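Local coordinates for protein lipase (Rhizopus niveus, PDB 1LGY) that hydrolyses the ester bonds of triacylglycerols and of the partial glycerides derived from them, with strong 1,3-positional specificity, releasing fatty acids, at residues 18-23 with 75-80; 31-36 with 53-58; 49-54 with 67-72. All coordinates share one frame; numbering follows the deposited sequence.

Contact 1. Residues 18-23 with 75-80; sequences TKYAGI and TIYLVF
Ile-23 lays its CD1 methyl obliquely against the ring of Tyr-77, 3.5 Å from CE1, where a helix packs on the central sheet of this alpha/beta-hydrolase fold. Helix 11-26 supplies residues 18-23 and strand 75-81 residues 75-80; the axes of the two short segments come within 10.4 Å, with 60° between their N-to-C directions. That spacing is filled by side chains: Tyr-77 and Val-79, two residues apart on the strand, both point toward the helix, and Ile-23 meets both. Its CG1 stands anti to the carbonyl carbon (chi1 -64°), which carries CD1 to the tyrosine, while the other branch, CG2, lies 3.7 Å from CG2 of Val-79.

The Tyr-77 ring is bordered on further sides. CG2 of Thr-75 sits over the centre of one face, 3.8 Å above the plane, and Tyr-20 comes edge to edge, its CE1 3.8 Å from CE1 of Tyr-77. Tyr-20 and Tyr-77 also both touch Ile-140 of strand 138-144, so the packing extends to the next strand. At the tip of the tyrosine the contact turns polar: Lys-19, which also bonds Gln-73 OE1, bends at its last torsion and donates from NZ to Tyr-77 OH across 3.1 Å.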
loop_
_atom_site.group_PDB
_atom_site.type_symbol
_atom_site.label_atom_id
_atom_site.label_comp_id
_atom_site.label_asym_id
_atom_site.label_seq_id
_atom_site.Cartn_x
_atom_site.Cartn_y
_atom_site.Cartn_z
ATOM N N THR A 18 -2.498 -6.234 11.088
ATOM C CA THR A 18 -1.261 -5.893 11.748
ATOM C C THR A 18 -0.126 -6.576 11.025
ATOM O O THR A 18 0.934 -5.973 10.885
ATOM C CB THR A 18 -1.208 -6.316 13.195
ATOM O OG1 THR A 18 -2.334 -5.743 13.828
ATOM C CG2 THR A 18 0.037 -5.772 13.925
ATOM N N LYS A 19 -0.365 -7.788 10.489
ATOM C CA LYS A 19 0.639 -8.579 9.798
ATOM C C LYS A 19 1.160 -7.803 8.633
ATOM O O LYS A 19 2.360 -7.804 8.398
ATOM C CB LYS A 19 0.055 -9.906 9.288
ATOM C CG LYS A 19 0.950 -10.712 8.384
ATOM C CD LYS A 19 0.373 -12.091 8.424
ATOM C CE LYS A 19 1.324 -13.094 7.779
ATOM N NZ LYS A 19 0.912 -13.367 6.416
ATOM N N TYR A 20 0.260 -7.094 7.952
ATOM C CA TYR A 20 0.664 -6.345 6.798
ATOM C C TYR A 20 1.251 -4.994 7.076
ATOM O O TYR A 20 2.045 -4.521 6.263
ATOM C CB TYR A 20 -0.508 -6.240 5.887
ATOM C CG TYR A 20 -0.832 -7.628 5.383
ATOM C CD1 TYR A 20 0.135 -8.372 4.723
ATOM C CD2 TYR A 20 -2.073 -8.171 5.618
ATOM C CE1 TYR A 20 -0.123 -9.666 4.301
ATOM C CE2 TYR A 20 -2.344 -9.458 5.195
ATOM C CZ TYR A 20 -1.363 -10.191 4.546
ATOM O OH TYR A 20 -1.628 -11.490 4.152
ATOM N N ALA A 21 0.936 -4.355 8.200
ATOM C CA ALA A 21 1.607 -3.142 8.543
ATOM C C ALA A 21 3.050 -3.502 8.864
ATOM O O ALA A 21 3.981 -2.882 8.368
ATOM C CB ALA A 21 0.927 -2.575 9.727
ATOM N N GLY A 22 3.274 -4.608 9.587
ATOM C CA GLY A 22 4.609 -5.123 9.907
ATOM C C GLY A 22 5.475 -5.466 8.693
ATOM O O GLY A 22 6.694 -5.255 8.733
ATOM N N ILE A 23 4.889 -5.952 7.596
ATOM C CA ILE A 23 5.643 -6.248 6.406
ATOM C C ILE A 23 5.921 -4.942 5.715
ATOM O O ILE A 23 7.066 -4.689 5.379
ATOM C CB ILE A 23 4.842 -7.195 5.501
ATOM C CG1 ILE A 23 4.652 -8.549 6.248
ATOM C CG2 ILE A 23 5.584 -7.388 4.189
ATOM C CD1 ILE A 23 4.099 -9.778 5.488
ATOM N N THR A 75 3.039 -17.406 -0.599
ATOM C CA THR A 75 2.795 -16.034 -0.971
ATOM C C THR A 75 4.065 -15.441 -1.519
ATOM O O THR A 75 5.168 -15.766 -1.108
ATOM C CB THR A 75 2.352 -15.213 0.238
ATOM O OG1 THR A 75 1.309 -15.906 0.902
ATOM C CG2 THR A 75 1.785 -13.881 -0.188
ATOM N N ILE A 76 3.824 -14.603 -2.509
ATOM C CA ILE A 76 4.799 -13.783 -3.170
ATOM C C ILE A 76 4.325 -12.406 -2.783
ATOM O O ILE A 76 3.212 -12.013 -3.130
ATOM C CB ILE A 76 4.715 -13.879 -4.675
ATOM C CG1 ILE A 76 4.884 -15.294 -5.099
ATOM C CG2 ILE A 76 5.820 -13.029 -5.297
ATOM C CD1 ILE A 76 4.207 -15.441 -6.443
ATOM N N TYR A 77 5.178 -11.702 -2.047
ATOM C CA TYR A 77 4.895 -10.375 -1.532
ATOM C C TYR A 77 5.531 -9.323 -2.402
ATOM O O TYR A 77 6.681 -9.523 -2.761
ATOM C CB TYR A 77 5.466 -10.212 -0.127
ATOM C CG TYR A 77 4.739 -10.986 0.967
ATOM C CD1 TYR A 77 3.576 -10.455 1.525
ATOM C CD2 TYR A 77 5.227 -12.204 1.426
ATOM C CE1 TYR A 77 2.896 -11.127 2.529
ATOM C CE2 TYR A 77 4.554 -12.882 2.444
ATOM C CZ TYR A 77 3.398 -12.334 2.977
ATOM O OH TYR A 77 2.717 -12.996 3.961
ATOM N N LEU A 78 4.865 -8.218 -2.743
ATOM C CA LEU A 78 5.491 -7.156 -3.501
ATOM C C LEU A 78 5.384 -6.000 -2.507
ATOM O O LEU A 78 4.265 -5.700 -2.078
ATOM C CB LEU A 78 4.692 -6.830 -4.684
ATOM C CG LEU A 78 5.247 -6.326 -6.012
ATOM C CD1 LEU A 78 4.048 -5.691 -6.713
ATOM C CD2 LEU A 78 6.415 -5.359 -5.884
ATOM N N VAL A 79 6.492 -5.357 -2.067
ATOM C CA VAL A 79 6.397 -4.366 -0.996
ATOM C C VAL A 79 7.027 -3.099 -1.474
ATOM O O VAL A 79 8.113 -3.144 -2.029
ATOM C CB VAL A 79 7.131 -4.904 0.271
ATOM C CG1 VAL A 79 7.233 -3.871 1.385
ATOM C CG2 VAL A 79 6.343 -6.104 0.791
ATOM N N PHE A 80 6.411 -1.955 -1.222
ATOM C CA PHE A 80 6.989 -0.666 -1.630
ATOM C C PHE A 80 7.140 0.341 -0.507
ATOM O O PHE A 80 6.530 0.235 0.553
ATOM C CB PHE A 80 6.156 0.066 -2.660
ATOM C CG PHE A 80 5.940 -0.621 -3.986
ATOM C CD1 PHE A 80 4.884 -1.507 -4.119
ATOM C CD2 PHE A 80 6.800 -0.360 -5.062
ATOM C CE1 PHE A 80 4.683 -2.144 -5.333
ATOM C CE2 PHE A 80 6.569 -1.014 -6.268
ATOM C CZ PHE A 80 5.517 -1.905 -6.406
#

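Contact 2. Residues 31-36 with 53-58; sequences SVVPGN and ITTFTS
Thr-55 projects from strand 51-58 into a bend of the loop 31-36, where Val-33 and Asn-36 receive it; these three residues carry the greater part of the 243 Å² buried here. Val-33 and Thr-55 point toward each other and slide past in opposite directions, with CG2 of Val-33 3.6 Å from CB of Thr-55. This methyl is anti to its backbone N (chi1 58° for CG1), a setting that also brings it 3.9 Å from OG1 of Thr-57, the next residue to point toward the loop. Thr-57 OG1 hydrogen-bonds Asn-64 OD1 on strand 63-70.

Asn-36 reaches Thr-55 with the end of its side chain. Its amide lies by both branches of the threonine: ND2 of Asn-36 is 3.1 Å from OG1 and 3.4 Å from CG2 of Thr-55. The same CG2 approaches the carbonyl of Val-32, at 3.5 Å from its O atom. Val-32 O also accepts the backbone N of Asn-36 at 2.8 Å, a bond that closes the bend. Within it, the peptide before Pro-34 is cis, and CB of the proline stands near Thr-57 OG1.

Val-32 also touches Tyr-66 of strand 63-70, so the loop spans two strands. This is a loop between helices 11-26 and 41-46 packed on strand 51-58, an edge strand of the central alpha/beta-hydrolase sheet, away from the catalytic site.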
loop_
_atom_site.group_PDB
_atom_site.type_symbol
_atom_site.label_atom_id
_atom_site.label_comp_id
_atom_site.label_asym_id
_atom_site.label_seq_id
_atom_site.Cartn_x
_atom_site.Cartn_y
_atom_site.Cartn_z
ATOM N N SER A 31 18.873 -2.714 5.426
ATOM C CA SER A 31 19.364 -4.070 5.313
ATOM C C SER A 31 18.460 -4.960 4.472
ATOM O O SER A 31 18.900 -5.974 3.928
ATOM C CB SER A 31 19.526 -4.670 6.713
ATOM O OG SER A 31 18.417 -5.453 7.149
ATOM N N VAL A 32 17.175 -4.617 4.360
ATOM C CA VAL A 32 16.309 -5.344 3.465
ATOM C C VAL A 32 16.510 -4.748 2.085
ATOM O O VAL A 32 16.940 -5.424 1.172
ATOM C CB VAL A 32 14.881 -5.209 3.949
ATOM C CG1 VAL A 32 13.914 -5.965 3.037
ATOM C CG2 VAL A 32 14.793 -5.799 5.338
ATOM N N VAL A 33 16.258 -3.484 1.887
ATOM C CA VAL A 33 16.508 -2.891 0.587
ATOM C C VAL A 33 17.278 -1.580 0.861
ATOM O O VAL A 33 16.894 -0.761 1.698
ATOM C CB VAL A 33 15.117 -2.705 -0.157
ATOM C CG1 VAL A 33 14.162 -1.850 0.636
ATOM C CG2 VAL A 33 15.328 -1.988 -1.468
ATOM N N PRO A 34 18.473 -1.388 0.261
ATOM C CA PRO A 34 19.085 -2.292 -0.712
ATOM C C PRO A 34 19.964 -3.398 -0.161
ATOM O O PRO A 34 20.745 -3.956 -0.918
ATOM C CB PRO A 34 19.795 -1.320 -1.597
ATOM C CG PRO A 34 20.404 -0.382 -0.593
ATOM C CD PRO A 34 19.304 -0.199 0.443
ATOM N N GLY A 35 19.825 -3.772 1.102
ATOM C CA GLY A 35 20.742 -4.697 1.725
ATOM C C GLY A 35 20.648 -6.136 1.318
ATOM O O GLY A 35 21.604 -6.888 1.460
ATOM N N ASN A 36 19.484 -6.477 0.769
ATOM C CA ASN A 36 19.130 -7.805 0.334
ATOM C C ASN A 36 19.216 -8.918 1.374
ATOM O O ASN A 36 19.587 -10.060 1.108
ATOM C CB ASN A 36 19.954 -8.151 -0.879
ATOM C CG ASN A 36 19.121 -8.102 -2.165
ATOM O OD1 ASN A 36 18.397 -9.047 -2.517
ATOM N ND2 ASN A 36 19.228 -7.003 -2.916
ATOM N N ILE A 53 13.558 -12.277 -3.371
ATOM C CA ILE A 53 13.833 -12.583 -4.774
ATOM C C ILE A 53 14.567 -11.411 -5.430
ATOM O O ILE A 53 15.512 -11.604 -6.189
ATOM C CB ILE A 53 12.492 -12.879 -5.523
ATOM C CG1 ILE A 53 11.615 -13.889 -4.790
ATOM C CG2 ILE A 53 12.814 -13.480 -6.885
ATOM C CD1 ILE A 53 12.407 -15.147 -4.526
ATOM N N THR A 54 14.176 -10.165 -5.134
ATOM C CA THR A 54 14.847 -9.006 -5.686
ATOM C C THR A 54 14.624 -7.779 -4.819
ATOM O O THR A 54 13.719 -7.770 -3.997
ATOM C CB THR A 54 14.318 -8.752 -7.110
ATOM O OG1 THR A 54 15.461 -8.230 -7.754
ATOM C CG2 THR A 54 13.139 -7.764 -7.272
ATOM N N THR A 55 15.407 -6.718 -4.954
ATOM C CA THR A 55 15.052 -5.415 -4.396
ATOM C C THR A 55 15.312 -4.468 -5.543
ATOM O O THR A 55 16.140 -4.799 -6.389
ATOM C CB THR A 55 15.924 -5.017 -3.222
ATOM O OG1 THR A 55 17.219 -4.775 -3.754
ATOM C CG2 THR A 55 15.995 -6.093 -2.136
ATOM N N PHE A 56 14.635 -3.325 -5.668
ATOM C CA PHE A 56 14.910 -2.338 -6.701
ATOM C C PHE A 56 14.795 -0.995 -5.987
ATOM O O PHE A 56 13.973 -0.794 -5.077
ATOM C CB PHE A 56 13.902 -2.370 -7.865
ATOM C CG PHE A 56 12.449 -2.532 -7.454
ATOM C CD1 PHE A 56 11.670 -1.430 -7.053
ATOM C CD2 PHE A 56 11.903 -3.814 -7.385
ATOM C CE1 PHE A 56 10.369 -1.625 -6.578
ATOM C CE2 PHE A 56 10.596 -3.989 -6.902
ATOM C CZ PHE A 56 9.828 -2.894 -6.496
ATOM N N THR A 57 15.665 -0.084 -6.441
ATOM C CA THR A 57 15.732 1.240 -5.863
ATOM C C THR A 57 15.684 2.274 -6.977
ATOM O O THR A 57 16.352 2.119 -7.989
ATOM C CB THR A 57 17.029 1.370 -5.117
ATOM O OG1 THR A 57 17.013 0.408 -4.069
ATOM C CG2 THR A 57 17.232 2.776 -4.613
ATOM N N SER A 58 14.968 3.378 -6.817
ATOM C CA SER A 58 14.976 4.411 -7.836
ATOM C C SER A 58 15.660 5.578 -7.194
ATOM O O SER A 58 15.034 6.225 -6.384
ATOM C CB SER A 58 13.550 4.803 -8.259
ATOM O OG SER A 58 13.517 5.938 -9.121
#

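Contact 3. Residues 49-54 with 67-72; sequences DGKIIT and VLRSDK
OD2 of Asp-49 receives the backbone N of Lys-72 at 3.2 Å and a water that links it to Lys-72 NZ. The other oxygen, OD1, accepts Ser-70 OG through its syn lone pair at 2.7 Å, so the carboxylate is tied to the last residue of strand 63-70 and the turn after it. Ser-70 OG also bonds Gln-73.

Lys-51 and Arg-69 pair in antiparallel register with reciprocal backbone bonds; the one from Lys-51 N to Arg-69 O is nearly straight, at 172°. Their side chains join a charged network on one face: Lys-51, bent at chi2 (98°), brings NZ into a salt bridge 3.3 Å from Asp-71 OD2, and Arg-69 NE makes another to Asp-71 OD1, its hydrogen bond weak. Gln-130 of helix 110-133 accepts from Arg-69 NH1, and Tyr-137 OH hydrogen-bonds Asp-71 OD1. CD1 of Ile-53 lies over one face of the guanidinium, 3.9 Å from Arg-69 NH1.

On the other face CG1 of Ile-52 meets Leu-68 CD1. Beyond, the register slips by one: Val-67 O accepts Ile-53 N at 2.8 Å and, weakly, Thr-54 N. Two residues facing one make a classic beta bulge in the 51-58/63-70 hairpin, at the edge of the alpha/beta-hydrolase sheet.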
loop_
_atom_site.group_PDB
_atom_site.type_symbol
_atom_site.label_atom_id
_atom_site.label_comp_id
_atom_site.label_asym_id
_atom_site.label_seq_id
_atom_site.Cartn_x
_atom_site.Cartn_y
_atom_site.Cartn_z
ATOM N N ASP A 49 10.404 -17.551 6.872
ATOM C CA ASP A 49 11.119 -18.287 5.841
ATOM C C ASP A 49 11.254 -17.506 4.542
ATOM O O ASP A 49 11.446 -18.095 3.490
ATOM C CB ASP A 49 10.391 -19.576 5.629
ATOM C CG ASP A 49 9.192 -19.475 4.714
ATOM O OD1 ASP A 49 8.267 -18.734 5.013
ATOM O OD2 ASP A 49 9.210 -20.132 3.672
ATOM N N GLY A 50 11.229 -16.180 4.557
ATOM C CA GLY A 50 11.242 -15.420 3.340
ATOM C C GLY A 50 12.566 -15.449 2.631
ATOM O O GLY A 50 13.642 -15.347 3.221
ATOM N N LYS A 51 12.450 -15.676 1.329
ATOM C CA LYS A 51 13.579 -15.589 0.428
ATOM C C LYS A 51 13.420 -14.290 -0.352
ATOM O O LYS A 51 12.458 -14.219 -1.126
ATOM C CB LYS A 51 13.603 -16.769 -0.573
ATOM C CG LYS A 51 14.033 -18.124 -0.035
ATOM C CD LYS A 51 12.818 -19.034 0.304
ATOM C CE LYS A 51 13.261 -20.363 0.995
ATOM N NZ LYS A 51 12.180 -21.215 1.492
ATOM N N ILE A 52 14.275 -13.255 -0.166
ATOM C CA ILE A 52 14.203 -12.044 -0.990
ATOM C C ILE A 52 14.509 -12.376 -2.456
ATOM O O ILE A 52 15.627 -12.740 -2.800
ATOM C CB ILE A 52 15.215 -10.926 -0.512
ATOM C CG1 ILE A 52 14.696 -10.290 0.747
ATOM C CG2 ILE A 52 15.360 -9.798 -1.558
ATOM C CD1 ILE A 52 15.442 -8.991 1.141
ATOM N N ILE A 53 13.558 -12.277 -3.371
ATOM C CA ILE A 53 13.833 -12.583 -4.774
ATOM C C ILE A 53 14.567 -11.411 -5.430
ATOM O O ILE A 53 15.512 -11.604 -6.189
ATOM C CB ILE A 53 12.492 -12.879 -5.523
ATOM C CG1 ILE A 53 11.615 -13.889 -4.790
ATOM C CG2 ILE A 53 12.814 -13.480 -6.885
ATOM C CD1 ILE A 53 12.407 -15.147 -4.526
ATOM N N THR A 54 14.176 -10.165 -5.134
ATOM C CA THR A 54 14.847 -9.006 -5.686
ATOM C C THR A 54 14.624 -7.779 -4.819
ATOM O O THR A 54 13.719 -7.770 -3.997
ATOM C CB THR A 54 14.318 -8.752 -7.110
ATOM O OG1 THR A 54 15.461 -8.230 -7.754
ATOM C CG2 THR A 54 13.139 -7.764 -7.272
ATOM N N VAL A 67 10.703 -7.985 -4.011
ATOM C CA VAL A 67 9.801 -9.122 -4.225
ATOM C C VAL A 67 10.289 -10.169 -3.223
ATOM O O VAL A 67 11.491 -10.396 -3.043
ATOM C CB VAL A 67 9.917 -9.635 -5.679
ATOM C CG1 VAL A 67 9.066 -10.870 -5.829
ATOM C CG2 VAL A 67 9.388 -8.592 -6.675
ATOM N N LEU A 68 9.367 -10.803 -2.523
ATOM C CA LEU A 68 9.779 -11.756 -1.510
ATOM C C LEU A 68 8.952 -13.014 -1.695
ATOM O O LEU A 68 7.770 -12.850 -1.957
ATOM C CB LEU A 68 9.523 -11.092 -0.173
ATOM C CG LEU A 68 9.756 -11.895 1.095
ATOM C CD1 LEU A 68 11.183 -11.765 1.560
ATOM C CD2 LEU A 68 8.872 -11.346 2.202
ATOM N N ARG A 69 9.458 -14.249 -1.668
ATOM C CA ARG A 69 8.607 -15.445 -1.708
ATOM C C ARG A 69 8.703 -16.188 -0.377
ATOM O O ARG A 69 9.689 -16.150 0.360
ATOM C CB ARG A 69 9.048 -16.345 -2.834
ATOM C CG ARG A 69 8.121 -17.499 -3.116
ATOM C CD ARG A 69 8.823 -18.412 -4.050
ATOM N NE ARG A 69 9.896 -19.097 -3.360
ATOM C CZ ARG A 69 11.076 -19.251 -3.935
ATOM N NH1 ARG A 69 11.341 -18.818 -5.153
ATOM N NH2 ARG A 69 12.066 -19.767 -3.243
ATOM N N SER A 70 7.625 -16.841 0.028
ATOM C CA SER A 70 7.535 -17.563 1.301
ATOM C C SER A 70 6.862 -18.847 0.893
ATOM O O SER A 70 5.660 -18.847 0.587
ATOM C CB SER A 70 6.620 -16.912 2.308
ATOM O OG SER A 70 6.299 -17.791 3.377
ATOM N N ASP A 71 7.660 -19.923 0.843
ATOM C CA ASP A 71 7.107 -21.204 0.472
ATOM C C ASP A 71 6.161 -21.778 1.506
ATOM O O ASP A 71 5.191 -22.467 1.191
ATOM C CB ASP A 71 8.249 -22.122 0.213
ATOM C CG ASP A 71 8.984 -21.709 -1.038
ATOM O OD1 ASP A 71 8.333 -21.337 -2.000
ATOM O OD2 ASP A 71 10.209 -21.760 -1.062
ATOM N N LYS A 72 6.418 -21.375 2.748
ATOM C CA LYS A 72 5.582 -21.791 3.841
ATOM C C LYS A 72 4.166 -21.245 3.706
ATOM O O LYS A 72 3.199 -21.993 3.729
ATOM C CB LYS A 72 6.232 -21.303 5.095
ATOM C CG LYS A 72 5.627 -22.031 6.272
ATOM C CD LYS A 72 6.522 -21.922 7.502
ATOM C CE LYS A 72 7.671 -22.951 7.575
ATOM N NZ LYS A 72 8.730 -22.748 6.597
HETATM O O HOH W 1 9.510 -23.065 3.974
#

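The three contacts cluster toward one edge of the large mixed sheet, where strands 75-81, 63-70 and 51-58 follow in order. Contact 1 brings helix 11-26 to the first, contact 3 joins the other two, and contact 2 lays a loop on the edge. Their centres lie about 11 Å (1 and 3), 12 Å (2 and 3) and 15 Å (1 and 2) apart. Contacts 2 and 3 share Ile-53 and Thr-54, and both are nested within the chain loop that contact 1 closes. The hairpin thus forms a sheet edge with a loop packed on it, away from the active site; in contact 1 the Val-79 side chain is about 11 Å from that of catalytic Ser-145.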